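Local coordinates for protein Abbfa_003403 (Acinetobacter baumannii, PDB 4ZXH) that is a four-domain nonribosomal peptide synthetase that probably activates an amino acid, condenses it with an acyl or peptidyl donor and releases the product through its thioesterase, at residues Arg221-Ser231 with Arg395-Ile403; Ile307-Thr317 with Met445-Leu456. One frame throughout, in Å; residues are numbered along the deposited sequence.

Contact 1 of 2, residues Arg221-Ser231 with Arg395-Ile403; sequences RPAVQQHKGSS and RQQEGQLDI. With PNS (4'-phosphopantetheine), chain B.
The R221 guanidinium meets the D402 carboxylate at its edge, the two planes 19° apart. The H227 ring takes G399 O at its edge and has Q225 CG against one face, while the R395 guanidinium has S230 OG over one face and G229 O at its edge. All of this lies in the condensation domain, where the start of edge strand 229-235 and the residues before it pack on the loop that leads into strand 403-411.

R221 presents NH1 and NH2 together to D402 OD2, NH2 the nearer at 2.9 Å. A bend at chi3 (-63°) turns the otherwise extended R221 chain toward the acid. The same D402 OD2 is also bonded to H213, and R221 NE to Y935 in the C-terminal adenylation region, so the pair sits at a domain junction.

H227 ND1 donates to G399 O at 2.8 Å, with the donor tilted 23° from the carbonyl plane. Next to it the backbones come close, G229 CA to G399 CA 4.1 Å, with glycine on both sides. Farther along, R395 holds E398 side-on, NE to OE2 2.9 Å and NH2 to OE1 3.2 Å, and R395 NH2 adds a weak bond to G229 O. K116 is a second partner for E398 OE1.

The loop also meets the phosphopantetheine arm of the carrier domain: Q400 OE1 comes near PNS C43, while its NE2 is bonded to A38 O, and L401 CD1 is 3.7 Å from PNS S44.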
loop_
_atom_site.group_PDB
_atom_site.type_symbol
_atom_site.label_atom_id
_atom_site.label_comp_id
_atom_site.label_asym_id
_atom_site.label_seq_id
_atom_site.Cartn_x
_atom_site.Cartn_y
_atom_site.Cartn_z
ATOM N N ARG A 221 6.285 -2.434 1.322
ATOM C CA ARG A 221 5.865 -1.321 2.158
ATOM C C ARG A 221 4.571 -1.648 2.926
ATOM O O ARG A 221 3.565 -2.056 2.332
ATOM C CB ARG A 221 5.681 -0.065 1.299
ATOM C CG ARG A 221 5.529 1.190 2.105
ATOM C CD ARG A 221 5.100 2.360 1.240
ATOM N NE ARG A 221 6.108 2.675 0.242
ATOM C CZ ARG A 221 7.146 3.472 0.466
ATOM N NH1 ARG A 221 8.016 3.694 -0.504
ATOM N NH2 ARG A 221 7.316 4.033 1.660
ATOM N N PRO A 222 4.592 -1.477 4.255
ATOM C CA PRO A 222 3.405 -1.708 5.096
ATOM C C PRO A 222 2.278 -0.741 4.779
ATOM O O PRO A 222 2.538 0.396 4.376
ATOM C CB PRO A 222 3.920 -1.478 6.521
ATOM C CG PRO A 222 5.399 -1.662 6.419
ATOM C CD PRO A 222 5.785 -1.163 5.054
ATOM N N ALA A 223 1.039 -1.182 4.974
ATOM C CA ALA A 223 -0.107 -0.346 4.643
ATOM C C ALA A 223 -0.134 0.920 5.500
ATOM O O ALA A 223 -0.477 2.000 5.010
ATOM C CB ALA A 223 -1.393 -1.134 4.795
ATOM N N VAL A 224 0.231 0.798 6.771
ATOM C CA VAL A 224 0.296 1.976 7.641
ATOM C C VAL A 224 1.681 2.131 8.295
ATOM O O VAL A 224 2.186 1.230 8.953
ATOM C CB VAL A 224 -0.814 1.940 8.730
ATOM C CG1 VAL A 224 -0.747 3.157 9.584
ATOM C CG2 VAL A 224 -2.174 1.878 8.087
ATOM N N GLN A 225 2.282 3.286 8.057
ATOM C CA GLN A 225 3.622 3.665 8.505
ATOM C C GLN A 225 3.820 3.461 10.014
ATOM O O GLN A 225 3.050 4.007 10.792
ATOM C CB GLN A 225 3.835 5.133 8.124
ATOM C CG GLN A 225 5.241 5.672 8.106
ATOM C CD GLN A 225 5.228 7.125 7.666
ATOM O OE1 GLN A 225 4.147 7.685 7.437
ATOM N NE2 GLN A 225 6.418 7.750 7.555
ATOM N N GLN A 226 4.843 2.700 10.421
ATOM C CA GLN A 226 5.074 2.374 11.844
ATOM C C GLN A 226 6.215 3.155 12.535
ATOM O O GLN A 226 6.447 2.994 13.748
ATOM C CB GLN A 226 5.365 0.877 11.996
ATOM C CG GLN A 226 4.182 -0.026 11.758
ATOM C CD GLN A 226 3.050 0.268 12.715
ATOM O OE1 GLN A 226 3.231 0.239 13.935
ATOM N NE2 GLN A 226 1.875 0.574 12.169
ATOM N N HIS A 227 6.916 3.984 11.764
ATOM C CA HIS A 227 7.988 4.834 12.270
ATOM C C HIS A 227 9.052 4.049 13.023
ATOM O O HIS A 227 9.574 4.512 14.036
ATOM C CB HIS A 227 7.424 5.946 13.165
ATOM C CG HIS A 227 6.455 6.847 12.466
ATOM N ND1 HIS A 227 6.856 7.854 11.614
ATOM C CD2 HIS A 227 5.103 6.872 12.466
ATOM C CE1 HIS A 227 5.795 8.471 11.129
ATOM N NE2 HIS A 227 4.717 7.895 11.631
ATOM N N LYS A 228 9.364 2.855 12.534
ATOM C CA LYS A 228 10.538 2.129 13.014
ATOM C C LYS A 228 11.732 2.504 12.139
ATOM O O LYS A 228 11.665 2.413 10.915
ATOM C CB LYS A 228 10.330 0.606 12.971
ATOM C CG LYS A 228 9.169 0.055 13.782
ATOM C CD LYS A 228 9.338 -1.457 13.940
ATOM C CE LYS A 228 8.139 -2.129 14.598
ATOM N NZ LYS A 228 6.961 -2.169 13.682
ATOM N N GLY A 229 12.831 2.921 12.743
ATOM C CA GLY A 229 14.006 3.217 11.949
ATOM C C GLY A 229 15.295 2.753 12.587
ATOM O O GLY A 229 15.293 2.184 13.685
ATOM N N SER A 230 16.400 3.006 11.897
ATOM C CA SER A 230 17.718 2.744 12.441
ATOM C C SER A 230 18.674 3.788 11.890
ATOM O O SER A 230 18.279 4.604 11.060
ATOM C CB SER A 230 18.181 1.330 12.098
ATOM O OG SER A 230 19.498 1.118 12.573
ATOM N N SER A 231 19.925 3.766 12.342
ATOM C CA SER A 231 20.885 4.831 12.019
ATOM C C SER A 231 22.227 4.246 11.674
ATOM O O SER A 231 22.674 3.325 12.340
ATOM C CB SER A 231 21.071 5.802 13.193
ATOM O OG SER A 231 19.844 6.347 13.646
ATOM N N ARG A 395 21.204 6.408 19.624
ATOM C CA ARG A 395 20.298 6.434 18.485
ATOM C C ARG A 395 19.033 7.234 18.857
ATOM O O ARG A 395 18.445 7.019 19.913
ATOM C CB ARG A 395 19.928 5.021 18.052
ATOM C CG ARG A 395 21.039 4.255 17.332
ATOM C CD ARG A 395 20.679 2.758 17.180
ATOM N NE ARG A 395 19.396 2.536 16.507
ATOM C CZ ARG A 395 18.815 1.349 16.348
ATOM N NH1 ARG A 395 19.384 0.246 16.813
ATOM N NH2 ARG A 395 17.656 1.266 15.715
ATOM N N GLN A 396 18.634 8.184 18.020
ATOM C CA GLN A 396 17.453 8.982 18.337
ATOM C C GLN A 396 16.793 9.582 17.085
ATOM O O GLN A 396 17.400 9.646 16.010
ATOM C CB GLN A 396 17.817 10.086 19.343
ATOM C CG GLN A 396 18.909 11.022 18.904
ATOM C CD GLN A 396 18.333 12.289 18.325
ATOM O OE1 GLN A 396 17.561 12.998 18.989
ATOM N NE2 GLN A 396 18.658 12.563 17.060
ATOM N N GLN A 397 15.548 10.020 17.250
ATOM C CA GLN A 397 14.665 10.404 16.138
ATOM C C GLN A 397 14.781 9.466 14.926
ATOM O O GLN A 397 15.218 9.868 13.841
ATOM C CB GLN A 397 14.926 11.840 15.660
ATOM C CG GLN A 397 15.315 12.859 16.730
ATOM C CD GLN A 397 14.975 14.310 16.402
ATOM O OE1 GLN A 397 14.523 14.638 15.318
ATOM N NE2 GLN A 397 15.345 15.190 17.306
ATOM N N GLU A 398 14.383 8.218 15.094
ATOM C CA GLU A 398 14.437 7.298 13.969
ATOM C C GLU A 398 13.049 7.012 13.412
ATOM O O GLU A 398 12.088 6.839 14.167
ATOM C CB GLU A 398 15.138 6.003 14.377
ATOM C CG GLU A 398 16.582 6.233 14.715
ATOM C CD GLU A 398 17.273 5.007 15.271
ATOM O OE1 GLU A 398 16.610 4.228 15.988
ATOM O OE2 GLU A 398 18.496 4.851 15.026
ATOM N N GLY A 399 12.950 6.992 12.085
ATOM C CA GLY A 399 11.732 6.596 11.404
ATOM C C GLY A 399 10.784 7.723 11.037
ATOM O O GLY A 399 9.571 7.517 10.923
ATOM N N GLN A 400 11.321 8.919 10.853
ATOM C CA GLN A 400 10.486 10.028 10.433
ATOM C C GLN A 400 10.110 9.867 8.982
ATOM O O GLN A 400 8.953 10.069 8.611
ATOM C CB GLN A 400 11.202 11.358 10.637
ATOM C CG GLN A 400 11.310 11.749 12.086
ATOM C CD GLN A 400 12.190 12.949 12.266
ATOM O OE1 GLN A 400 12.704 13.496 11.285
ATOM N NE2 GLN A 400 12.364 13.385 13.525
ATOM N N LEU A 401 11.100 9.488 8.175
ATOM C CA LEU A 401 10.931 9.334 6.737
ATOM C C LEU A 401 11.411 7.972 6.274
ATOM O O LEU A 401 11.742 7.126 7.092
ATOM C CB LEU A 401 11.678 10.434 6.000
ATOM C CG LEU A 401 11.226 11.866 6.292
ATOM C CD1 LEU A 401 12.138 12.836 5.542
ATOM C CD2 LEU A 401 9.750 12.060 5.905
ATOM N N ASP A 402 11.429 7.755 4.962
ATOM C CA ASP A 402 11.930 6.505 4.405
ATOM C C ASP A 402 13.434 6.476 4.555
ATOM O O ASP A 402 14.023 5.451 4.929
ATOM C CB ASP A 402 11.546 6.352 2.933
ATOM C CG ASP A 402 10.104 5.933 2.740
ATOM O OD1 ASP A 402 9.325 6.000 3.713
ATOM O OD2 ASP A 402 9.747 5.531 1.610
ATOM N N ILE A 403 14.036 7.626 4.261
ATOM C CA ILE A 403 15.474 7.855 4.354
ATOM C C ILE A 403 15.701 9.283 4.834
ATOM O O ILE A 403 15.002 10.202 4.392
ATOM C CB ILE A 403 16.188 7.686 2.990
ATOM C CG1 ILE A 403 15.999 6.297 2.421
ATOM C CG2 ILE A 403 17.666 7.875 3.127
ATOM C CD1 ILE A 403 16.521 6.188 1.000
HETATM O O23 PNS B . -2.337 14.706 5.690
HETATM P P24 PNS B . -2.576 16.014 6.399
HETATM O O25 PNS B . -3.358 17.083 5.685
HETATM O O27 PNS B . -1.104 16.599 6.705
HETATM C C28 PNS B . -0.149 15.818 7.418
HETATM C C29 PNS B . 1.110 16.643 7.614
HETATM C C30 PNS B . 0.668 17.903 8.360
HETATM C C31 PNS B . 1.700 16.998 6.248
HETATM C C32 PNS B . 2.142 15.820 8.399
HETATM O O33 PNS B . 2.174 14.507 7.817
HETATM C C34 PNS B . 3.503 16.490 8.369
HETATM O O35 PNS B . 3.695 17.607 8.847
HETATM N N36 PNS B . 4.515 15.833 7.818
HETATM C C37 PNS B . 5.855 16.391 7.739
HETATM C C38 PNS B . 6.792 15.450 8.494
HETATM C C39 PNS B . 7.897 16.240 9.124
HETATM O O40 PNS B . 7.684 17.347 9.596
HETATM N N41 PNS B . 9.073 15.629 9.108
HETATM C C42 PNS B . 10.331 16.105 9.631
HETATM C C43 PNS B . 11.310 15.131 9.007
HETATM S S44 PNS B . 11.997 15.917 7.544
#

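Contact 2 of 2, residues Ile307-Thr317 with Met445-Leu456; sequences IDADQTLRQFT and MVAHPERKIVEL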
loop_
_atom_site.group_PDB
_atom_site.type_symbol
_atom_site.label_atom_id
_atom_site.label_comp_id
_atom_site.label_asym_id
_atom_site.label_seq_id
_atom_site.Cartn_x
_atom_site.Cartn_y
_atom_site.Cartn_z
ATOM N N ILE A 307 15.757 16.094 -12.677
ATOM C CA ILE A 307 17.108 15.759 -13.131
ATOM C C ILE A 307 17.193 15.692 -14.638
ATOM O O ILE A 307 16.390 15.014 -15.280
ATOM C CB ILE A 307 17.600 14.401 -12.610
ATOM C CG1 ILE A 307 17.362 14.272 -11.112
ATOM C CG2 ILE A 307 19.080 14.216 -12.940
ATOM C CD1 ILE A 307 18.087 15.276 -10.331
ATOM N N ASP A 308 18.173 16.401 -15.187
ATOM C CA ASP A 308 18.547 16.265 -16.583
ATOM C C ASP A 308 19.924 15.587 -16.650
ATOM O O ASP A 308 20.942 16.228 -16.401
ATOM C CB ASP A 308 18.562 17.645 -17.248
ATOM C CG ASP A 308 18.999 17.607 -18.703
ATOM O OD1 ASP A 308 18.961 16.530 -19.344
ATOM O OD2 ASP A 308 19.387 18.685 -19.202
ATOM N N ALA A 309 19.956 14.297 -16.982
ATOM C CA ALA A 309 21.202 13.515 -16.981
ATOM C C ALA A 309 22.283 14.075 -17.909
ATOM O O ALA A 309 23.450 13.689 -17.828
ATOM C CB ALA A 309 20.909 12.064 -17.355
ATOM N N ASP A 310 21.879 14.986 -18.786
ATOM C CA ASP A 310 22.773 15.582 -19.763
ATOM C C ASP A 310 23.594 16.702 -19.127
ATOM O O ASP A 310 24.666 17.043 -19.611
ATOM C CB ASP A 310 21.955 16.096 -20.954
ATOM C CG ASP A 310 22.812 16.464 -22.148
ATOM O OD1 ASP A 310 23.967 15.995 -22.234
ATOM O OD2 ASP A 310 22.322 17.225 -23.010
ATOM N N GLN A 311 23.094 17.266 -18.032
ATOM C CA GLN A 311 23.812 18.306 -17.288
ATOM C C GLN A 311 25.145 17.803 -16.728
ATOM O O GLN A 311 25.264 16.646 -16.337
ATOM C CB GLN A 311 22.947 18.833 -16.129
ATOM C CG GLN A 311 21.651 19.532 -16.537
ATOM C CD GLN A 311 21.894 20.857 -17.241
ATOM O OE1 GLN A 311 22.737 21.652 -16.822
ATOM N NE2 GLN A 311 21.161 21.094 -18.328
ATOM N N THR A 312 26.149 18.667 -16.677
ATOM C CA THR A 312 27.367 18.324 -15.953
ATOM C C THR A 312 27.094 18.461 -14.460
ATOM O O THR A 312 26.094 19.058 -14.071
ATOM C CB THR A 312 28.550 19.220 -16.355
ATOM O OG1 THR A 312 28.376 20.531 -15.803
ATOM C CG2 THR A 312 28.654 19.314 -17.867
ATOM N N LEU A 313 27.964 17.916 -13.614
ATOM C CA LEU A 313 27.765 18.069 -12.174
ATOM C C LEU A 313 27.880 19.525 -11.760
ATOM O O LEU A 313 27.222 19.951 -10.818
ATOM C CB LEU A 313 28.772 17.252 -11.375
ATOM C CG LEU A 313 28.867 15.760 -11.650
ATOM C CD1 LEU A 313 29.925 15.153 -10.734
ATOM C CD2 LEU A 313 27.512 15.102 -11.459
ATOM N N ARG A 314 28.740 20.278 -12.443
ATOM C CA ARG A 314 28.859 21.702 -12.164
ATOM C C ARG A 314 27.517 22.352 -12.443
ATOM O O ARG A 314 26.900 22.946 -11.558
ATOM C CB ARG A 314 29.954 22.358 -13.010
ATOM C CG ARG A 314 29.999 23.881 -12.884
ATOM C CD ARG A 314 31.074 24.502 -13.765
ATOM N NE ARG A 314 32.393 23.913 -13.532
ATOM C CZ ARG A 314 33.333 24.434 -12.744
ATOM N NH1 ARG A 314 33.115 25.571 -12.090
ATOM N NH2 ARG A 314 34.498 23.813 -12.606
ATOM N N GLN A 315 27.069 22.212 -13.680
ATOM C CA GLN A 315 25.813 22.794 -14.102
ATOM C C GLN A 315 24.665 22.398 -13.176
ATOM O O GLN A 315 23.942 23.254 -12.674
ATOM C CB GLN A 315 25.513 22.380 -15.541
ATOM C CG GLN A 315 26.501 22.951 -16.550
ATOM C CD GLN A 315 26.227 22.470 -17.959
ATOM O OE1 GLN A 315 25.735 21.357 -18.165
ATOM N NE2 GLN A 315 26.533 23.313 -18.943
ATOM N N PHE A 316 24.526 21.102 -12.925
ATOM C CA PHE A 316 23.450 20.596 -12.078
ATOM C C PHE A 316 23.546 21.069 -10.620
ATOM O O PHE A 316 22.532 21.392 -10.002
ATOM C CB PHE A 316 23.425 19.072 -12.121
ATOM C CG PHE A 316 22.452 18.466 -11.163
ATOM C CD1 PHE A 316 21.094 18.488 -11.436
ATOM C CD2 PHE A 316 22.889 17.884 -9.982
ATOM C CE1 PHE A 316 20.190 17.948 -10.554
ATOM C CE2 PHE A 316 21.985 17.336 -9.095
ATOM C CZ PHE A 316 20.631 17.371 -9.379
ATOM N N THR A 317 24.750 21.091 -10.060
ATOM C CA THR A 317 24.930 21.622 -8.712
ATOM C C THR A 317 24.451 23.074 -8.646
ATOM O O THR A 317 23.770 23.466 -7.696
ATOM C CB THR A 317 26.392 21.561 -8.252
ATOM O OG1 THR A 317 26.860 20.208 -8.298
ATOM C CG2 THR A 317 26.500 22.058 -6.843
ATOM N N MET A 445 32.574 13.562 -7.635
ATOM C CA MET A 445 32.303 14.987 -7.809
ATOM C C MET A 445 33.589 15.831 -7.715
ATOM O O MET A 445 33.820 16.685 -8.574
ATOM C CB MET A 445 31.268 15.491 -6.782
ATOM C CG MET A 445 29.810 15.240 -7.174
ATOM S SD MET A 445 28.558 15.748 -5.963
ATOM C CE MET A 445 28.021 17.337 -6.584
ATOM N N VAL A 446 34.424 15.617 -6.693
ATOM C CA VAL A 446 35.618 16.460 -6.565
ATOM C C VAL A 446 36.645 16.109 -7.643
ATOM O O VAL A 446 37.353 16.989 -8.129
ATOM C CB VAL A 446 36.309 16.370 -5.159
ATOM C CG1 VAL A 446 35.334 16.764 -4.029
ATOM C CG2 VAL A 446 36.971 15.002 -4.923
ATOM N N ALA A 447 36.696 14.837 -8.038
ATOM C CA ALA A 447 37.703 14.366 -8.982
ATOM C C ALA A 447 37.374 14.726 -10.442
ATOM O O ALA A 447 38.268 15.092 -11.207
ATOM C CB ALA A 447 37.889 12.858 -8.830
ATOM N N HIS A 448 36.106 14.628 -10.834
ATOM C CA HIS A 448 35.728 14.941 -12.212
ATOM C C HIS A 448 34.545 15.895 -12.328
ATOM O O HIS A 448 33.489 15.501 -12.814
ATOM C CB HIS A 448 35.409 13.658 -12.973
ATOM C CG HIS A 448 36.550 12.695 -13.021
ATOM N ND1 HIS A 448 36.630 11.592 -12.198
ATOM C CD2 HIS A 448 37.682 12.694 -13.764
ATOM C CE1 HIS A 448 37.749 10.938 -12.452
ATOM N NE2 HIS A 448 38.407 11.587 -13.396
ATOM N N PRO A 449 34.736 17.164 -11.918
ATOM C CA PRO A 449 33.694 18.202 -11.851
ATOM C C PRO A 449 32.866 18.391 -13.124
ATOM O O PRO A 449 31.695 18.756 -13.022
ATOM C CB PRO A 449 34.493 19.478 -11.568
ATOM C CG PRO A 449 35.729 19.014 -10.904
ATOM C CD PRO A 449 36.056 17.693 -11.528
ATOM N N GLU A 450 33.452 18.153 -14.295
ATOM C CA GLU A 450 32.787 18.493 -15.547
ATOM C C GLU A 450 32.095 17.311 -16.189
ATOM O O GLU A 450 31.490 17.449 -17.250
ATOM C CB GLU A 450 33.784 19.090 -16.541
ATOM C CG GLU A 450 34.389 20.420 -16.097
ATOM C CD GLU A 450 33.340 21.452 -15.704
ATOM O OE1 GLU A 450 32.247 21.480 -16.316
ATOM O OE2 GLU A 450 33.615 22.241 -14.775
ATOM N N ARG A 451 32.185 16.149 -15.553
ATOM C CA ARG A 451 31.588 14.944 -16.105
ATOM C C ARG A 451 30.060 15.058 -16.100
ATOM O O ARG A 451 29.485 15.662 -15.192
ATOM C CB ARG A 451 32.059 13.715 -15.319
ATOM C CG ARG A 451 31.697 12.371 -15.947
ATOM C CD ARG A 451 32.453 11.229 -15.273
ATOM N NE ARG A 451 33.799 11.027 -15.817
ATOM C CZ ARG A 451 34.761 10.354 -15.190
ATOM N NH1 ARG A 451 34.550 9.854 -13.979
ATOM N NH2 ARG A 451 35.944 10.204 -15.756
ATOM N N LYS A 452 29.420 14.503 -17.133
ATOM C CA LYS A 452 27.960 14.500 -17.270
ATOM C C LYS A 452 27.319 13.434 -16.386
ATOM O O LYS A 452 27.836 12.328 -16.259
ATOM C CB LYS A 452 27.545 14.272 -18.733
ATOM C CG LYS A 452 27.714 15.480 -19.641
ATOM C CD LYS A 452 27.203 15.195 -21.045
ATOM C CE LYS A 452 27.199 16.463 -21.907
ATOM N NZ LYS A 452 26.722 16.199 -23.305
ATOM N N ILE A 453 26.187 13.778 -15.786
ATOM C CA ILE A 453 25.502 12.902 -14.848
ATOM C C ILE A 453 25.262 11.494 -15.412
ATOM O O ILE A 453 25.367 10.508 -14.684
ATOM C CB ILE A 453 24.163 13.535 -14.400
ATOM C CG1 ILE A 453 24.439 14.822 -13.621
ATOM C CG2 ILE A 453 23.341 12.563 -13.553
ATOM C CD1 ILE A 453 23.241 15.428 -12.963
ATOM N N VAL A 454 24.966 11.392 -16.701
ATOM C CA VAL A 454 24.857 10.080 -17.345
ATOM C C VAL A 454 26.216 9.348 -17.398
ATOM O O VAL A 454 26.296 8.164 -17.051
ATOM C CB VAL A 454 24.265 10.199 -18.778
ATOM C CG1 VAL A 454 24.906 11.356 -19.553
ATOM C CG2 VAL A 454 24.421 8.896 -19.535
ATOM N N GLU A 455 27.275 10.060 -17.803
ATOM C CA GLU A 455 28.634 9.504 -17.917
ATOM C C GLU A 455 29.207 9.031 -16.581
ATOM O O GLU A 455 30.250 8.377 -16.533
ATOM C CB GLU A 455 29.600 10.541 -18.506
ATOM C CG GLU A 455 29.346 10.988 -19.938
ATOM C CD GLU A 455 30.204 12.200 -20.327
ATOM O OE1 GLU A 455 30.839 12.815 -19.435
ATOM O OE2 GLU A 455 30.256 12.530 -21.533
ATOM N N LEU A 456 28.534 9.392 -15.499
ATOM C CA LEU A 456 29.028 9.135 -14.160
ATOM C C LEU A 456 28.717 7.716 -13.712
ATOM O O LEU A 456 27.556 7.301 -13.679
ATOM C CB LEU A 456 28.420 10.147 -13.187
ATOM C CG LEU A 456 28.705 9.991 -11.698
ATOM C CD1 LEU A 456 30.143 10.282 -11.378
ATOM C CD2 LEU A 456 27.799 10.908 -10.927
#
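M445, near the end of helix 428-447, lays its CG against L313 CD1 at 3.6 Å and brings CE to T317 OG1. This begins a contact in the condensation domain in which the chain leaving one helix crosses the start of another, helix 313-329. T312 is the N-cap of that helix and forms a capping box with Q315: T312 OG1 accepts from Q315 N, and Q315 OE1 from T312 N.

Past M445 the chain turns through H448-R451, a type I turn in which R451 NH2 lies over the face of the H448 ring. P449 O accepts a weak bond from R314 N. E450 forms a salt bridge to R314, guanidinium and carboxylate planes 10° apart; the modelled R314 NE to E450 OE2 distance is doubtfully short. R451 O takes L313 N at 3.1 Å, so carbonyls of this turn occupy amides at the helix start that have no intrahelical acceptor.

K452 forms a single antiparallel bridge with T312, a non-hydrogen-bonded pair. Its extended side chain runs beside D310, NZ reaching the syn lone pair of D310 OD1 at 3.0 Å. I453 N then binds Q311 O at 3.1 Å, completing the bonds around the bridge. The I453 side chain fills the apolar centre: CG1 is 3.8 Å from L313 CD2, and CD1 rests over the F316 ring face, 4.0 Å from its centroid. The F316 torsion (chi1 174°, CG opposite the backbone N) turns that face to I453.

V454 N donates to A309 O, and V454 O reaches R802. L456 closes the run, its CD2 4.2 Å from L313 CD2.

In the fold
Both contacts belong to the condensation domain and are partly buried, but they share no elements: their centres are about 32 Å apart and their nearest atoms about 15 Å. Contact 1 lies nearer the middle of the chain and joins an edge strand to a loop beside the phosphopantetheine arm; its chemistry is mostly polar, with ion pairs and a histidine-to-carbonyl bond. Contact 2 is more peripheral and joins the ends of two helices through backbone bonds around an apolar centre, with the exposed acids D310 and E450 in its charged pairs. Each also reaches the adenylation part, contact 1 through Y935 and contact 2 through R802. Along the sequence the four segments alternate.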